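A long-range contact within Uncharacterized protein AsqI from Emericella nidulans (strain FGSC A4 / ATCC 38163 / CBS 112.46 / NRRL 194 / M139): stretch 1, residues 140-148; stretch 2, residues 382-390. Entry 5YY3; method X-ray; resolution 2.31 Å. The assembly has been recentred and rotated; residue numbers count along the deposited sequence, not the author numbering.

Stretch 1, residues 140-148: PLKNHPFFS
Stretch 2 382-390: ISNFGAPRD

Neither stretch offers a strand. Leu141-Asn143 and Pro145-Phe146 form short 3-10 turns, closed by Asn143 N to Pro140 O (3.0 Å), His144 N to Leu141 O (3.0 Å) and Phe147 N to His144 O (2.9 Å); His144 ND1 also accepts from Phe146 N (3.0 Å, 171°), tying the ring to its own backbone. Ser383-Phe385 is broadly extended (phi/psi -94/135, -70/90, -144/133); Gly386 then turns the chain at positive phi (74/23) into the 3-10 segment Ala387-Arg389, where Arg389 N bonds Gly386 O (3.0 Å). The backbones stay apart, Phe146 CA to Phe385 CA being 8.9 Å, and no hydrogen bond crosses, so side chains make the contact, burying 288 Å² in all.

Aromatic packing centres on Phe385 (chi1 t, chi2 -81°). Phe146 (m, chi2 6°) directs its edge at that ring's face: centroids 4.8 Å apart, planes at 60°, Phe146 CD2 to Phe385 CG 3.6 Å. Phe146 CB adds a CH-pi contact, 4.2 Å from the Phe385 centroid. Phe147 (m, chi2 71°) meets the Phe385 edge, Phe147 CE1 to Phe385 CZ, 3.7 Å. The His144 ring (t, chi2 -74°) meets the Phe385 ring obliquely, centroids 4.8 Å apart and planes at 48°, with His144 ND1 3.8 Å from Phe385 CE2.

In the apolar contact, Leu141 (t, p) brings CD1 to 3.7 Å from Phe385 CE2. Two polar residues sit at van der Waals distance from phenylalanine rings: Ser383 (t), CB 3.9 Å from Phe146 CZ, and Arg389 (m, t, t, -87°), NH2 4.1 Å from Phe147 CZ. Ser383 OG and Arg389 NH1 are hydrogen-bonded elsewhere in the structure.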

# COMPACT_ATOMS: atom_id res chain seq x y z
N PRO A 140 -26.39 8.58 29.08
CA PRO A 140 -25.26 8.19 28.24
C PRO A 140 -25.65 8.22 26.76
O PRO A 140 -26.79 7.92 26.45
CB PRO A 140 -24.95 6.76 28.70
CG PRO A 140 -25.36 6.76 30.15
CD PRO A 140 -26.55 7.69 30.25
N LEU A 141 -24.72 8.58 25.88
CA LEU A 141 -24.98 8.52 24.44
C LEU A 141 -25.45 7.12 24.05
O LEU A 141 -26.18 6.96 23.07
CB LEU A 141 -23.74 8.89 23.64
CG LEU A 141 -23.80 8.70 22.11
CD1 LEU A 141 -24.79 9.65 21.52
CD2 LEU A 141 -22.42 8.88 21.46
N LYS A 142 -25.04 6.12 24.83
CA LYS A 142 -25.38 4.74 24.53
C LYS A 142 -26.89 4.51 24.56
O LYS A 142 -27.39 3.58 23.93
CB LYS A 142 -24.71 3.78 25.50
CG LYS A 142 -24.63 2.38 24.87
CD LYS A 142 -24.70 1.22 25.86
CE LYS A 142 -24.96 -0.13 25.14
NZ LYS A 142 -25.76 0.06 23.89
N ASN A 143 -27.63 5.34 25.29
CA ASN A 143 -29.07 5.18 25.36
C ASN A 143 -29.81 5.73 24.14
O ASN A 143 -30.99 5.47 23.98
CB ASN A 143 -29.64 5.85 26.62
CG ASN A 143 -29.31 5.09 27.89
OD1 ASN A 143 -28.49 4.17 27.89
ND2 ASN A 143 -29.97 5.46 28.99
N HIS A 144 -29.10 6.49 23.30
CA HIS A 144 -29.71 7.12 22.15
C HIS A 144 -30.32 6.06 21.23
O HIS A 144 -29.74 4.98 21.07
CB HIS A 144 -28.68 7.97 21.40
CG HIS A 144 -29.26 8.83 20.33
ND1 HIS A 144 -29.70 8.34 19.12
CD2 HIS A 144 -29.47 10.17 20.29
CE1 HIS A 144 -30.16 9.33 18.38
NE2 HIS A 144 -30.04 10.46 19.07
N PRO A 145 -31.51 6.35 20.67
CA PRO A 145 -32.21 5.43 19.77
C PRO A 145 -31.34 4.82 18.66
O PRO A 145 -31.61 3.69 18.25
CB PRO A 145 -33.30 6.32 19.15
CG PRO A 145 -33.61 7.31 20.22
CD PRO A 145 -32.31 7.56 20.96
N PHE A 146 -30.33 5.55 18.19
CA PHE A 146 -29.50 5.06 17.09
C PHE A 146 -28.61 3.88 17.52
O PHE A 146 -28.13 3.12 16.68
CB PHE A 146 -28.61 6.18 16.53
CG PHE A 146 -29.35 7.21 15.72
CD1 PHE A 146 -30.73 7.20 15.62
CD2 PHE A 146 -28.66 8.20 15.05
CE1 PHE A 146 -31.40 8.16 14.88
CE2 PHE A 146 -29.31 9.16 14.31
CZ PHE A 146 -30.69 9.14 14.22
N PHE A 147 -28.41 3.73 18.83
CA PHE A 147 -27.66 2.61 19.38
C PHE A 147 -28.48 1.33 19.48
O PHE A 147 -28.09 0.40 20.18
CB PHE A 147 -27.11 2.97 20.77
CG PHE A 147 -25.79 3.70 20.73
CD1 PHE A 147 -25.72 5.01 20.29
CD2 PHE A 147 -24.63 3.07 21.11
CE1 PHE A 147 -24.51 5.68 20.25
CE2 PHE A 147 -23.43 3.73 21.08
CZ PHE A 147 -23.37 5.04 20.65
N SER A 148 -29.61 1.29 18.79
CA SER A 148 -30.44 0.08 18.75
C SER A 148 -30.90 -0.21 17.33
O SER A 148 -30.96 0.69 16.49
CB SER A 148 -31.66 0.23 19.66
OG SER A 148 -31.26 0.54 20.98
N ILE A 382 -33.67 14.80 10.80
CA ILE A 382 -32.21 14.77 10.84
C ILE A 382 -31.69 15.11 12.21
O ILE A 382 -31.93 16.20 12.72
CB ILE A 382 -31.58 15.74 9.86
CG1 ILE A 382 -32.03 15.45 8.44
CG2 ILE A 382 -30.06 15.69 9.97
CD1 ILE A 382 -31.66 16.56 7.50
N SER A 383 -30.95 14.17 12.79
CA SER A 383 -30.38 14.32 14.10
C SER A 383 -28.96 14.85 14.05
O SER A 383 -28.15 14.41 13.24
CB SER A 383 -30.40 12.97 14.82
OG SER A 383 -29.65 13.03 16.02
N ASN A 384 -28.67 15.81 14.92
CA ASN A 384 -27.29 16.16 15.18
C ASN A 384 -26.65 15.01 15.94
O ASN A 384 -26.68 14.97 17.17
CB ASN A 384 -27.16 17.45 15.98
CG ASN A 384 -25.71 17.83 16.24
OD1 ASN A 384 -24.79 17.22 15.68
ND2 ASN A 384 -25.50 18.84 17.09
N PHE A 385 -26.10 14.07 15.19
CA PHE A 385 -25.55 12.87 15.77
C PHE A 385 -24.31 12.47 15.00
O PHE A 385 -24.32 12.46 13.76
CB PHE A 385 -26.58 11.74 15.75
CG PHE A 385 -26.10 10.44 16.33
CD1 PHE A 385 -25.32 9.56 15.58
CD2 PHE A 385 -26.47 10.07 17.62
CE1 PHE A 385 -24.88 8.36 16.11
CE2 PHE A 385 -26.05 8.86 18.16
CZ PHE A 385 -25.25 8.00 17.40
N GLY A 386 -23.24 12.16 15.73
CA GLY A 386 -22.10 11.48 15.16
C GLY A 386 -21.20 12.32 14.27
O GLY A 386 -20.50 11.77 13.43
N ALA A 387 -21.24 13.64 14.46
CA ALA A 387 -20.36 14.52 13.69
C ALA A 387 -18.87 14.11 13.75
O ALA A 387 -18.22 14.03 12.70
CB ALA A 387 -20.54 15.96 14.14
N PRO A 388 -18.32 13.85 14.97
CA PRO A 388 -16.90 13.45 15.01
C PRO A 388 -16.57 12.21 14.18
O PRO A 388 -15.41 12.01 13.82
CB PRO A 388 -16.65 13.18 16.50
CG PRO A 388 -17.65 13.99 17.21
CD PRO A 388 -18.87 14.02 16.33
N ARG A 389 -17.57 11.38 13.87
CA ARG A 389 -17.32 10.16 13.13
C ARG A 389 -16.99 10.44 11.67
O ARG A 389 -16.26 9.69 11.02
CB ARG A 389 -18.52 9.22 13.19
CG ARG A 389 -19.12 9.01 14.56
CD ARG A 389 -20.36 8.13 14.45
NE ARG A 389 -20.87 7.83 15.78
CZ ARG A 389 -20.45 6.81 16.52
NH1 ARG A 389 -19.55 5.97 16.04
NH2 ARG A 389 -20.95 6.62 17.74
N ASP A 390 -17.54 11.54 11.16
CA ASP A 390 -17.51 11.86 9.73
C ASP A 390 -16.29 12.72 9.35
O ASP A 390 -16.07 13.78 9.93
CB ASP A 390 -18.81 12.58 9.38
CG ASP A 390 -19.07 12.67 7.89
OD1 ASP A 390 -18.10 12.68 7.10
OD2 ASP A 390 -20.27 12.75 7.53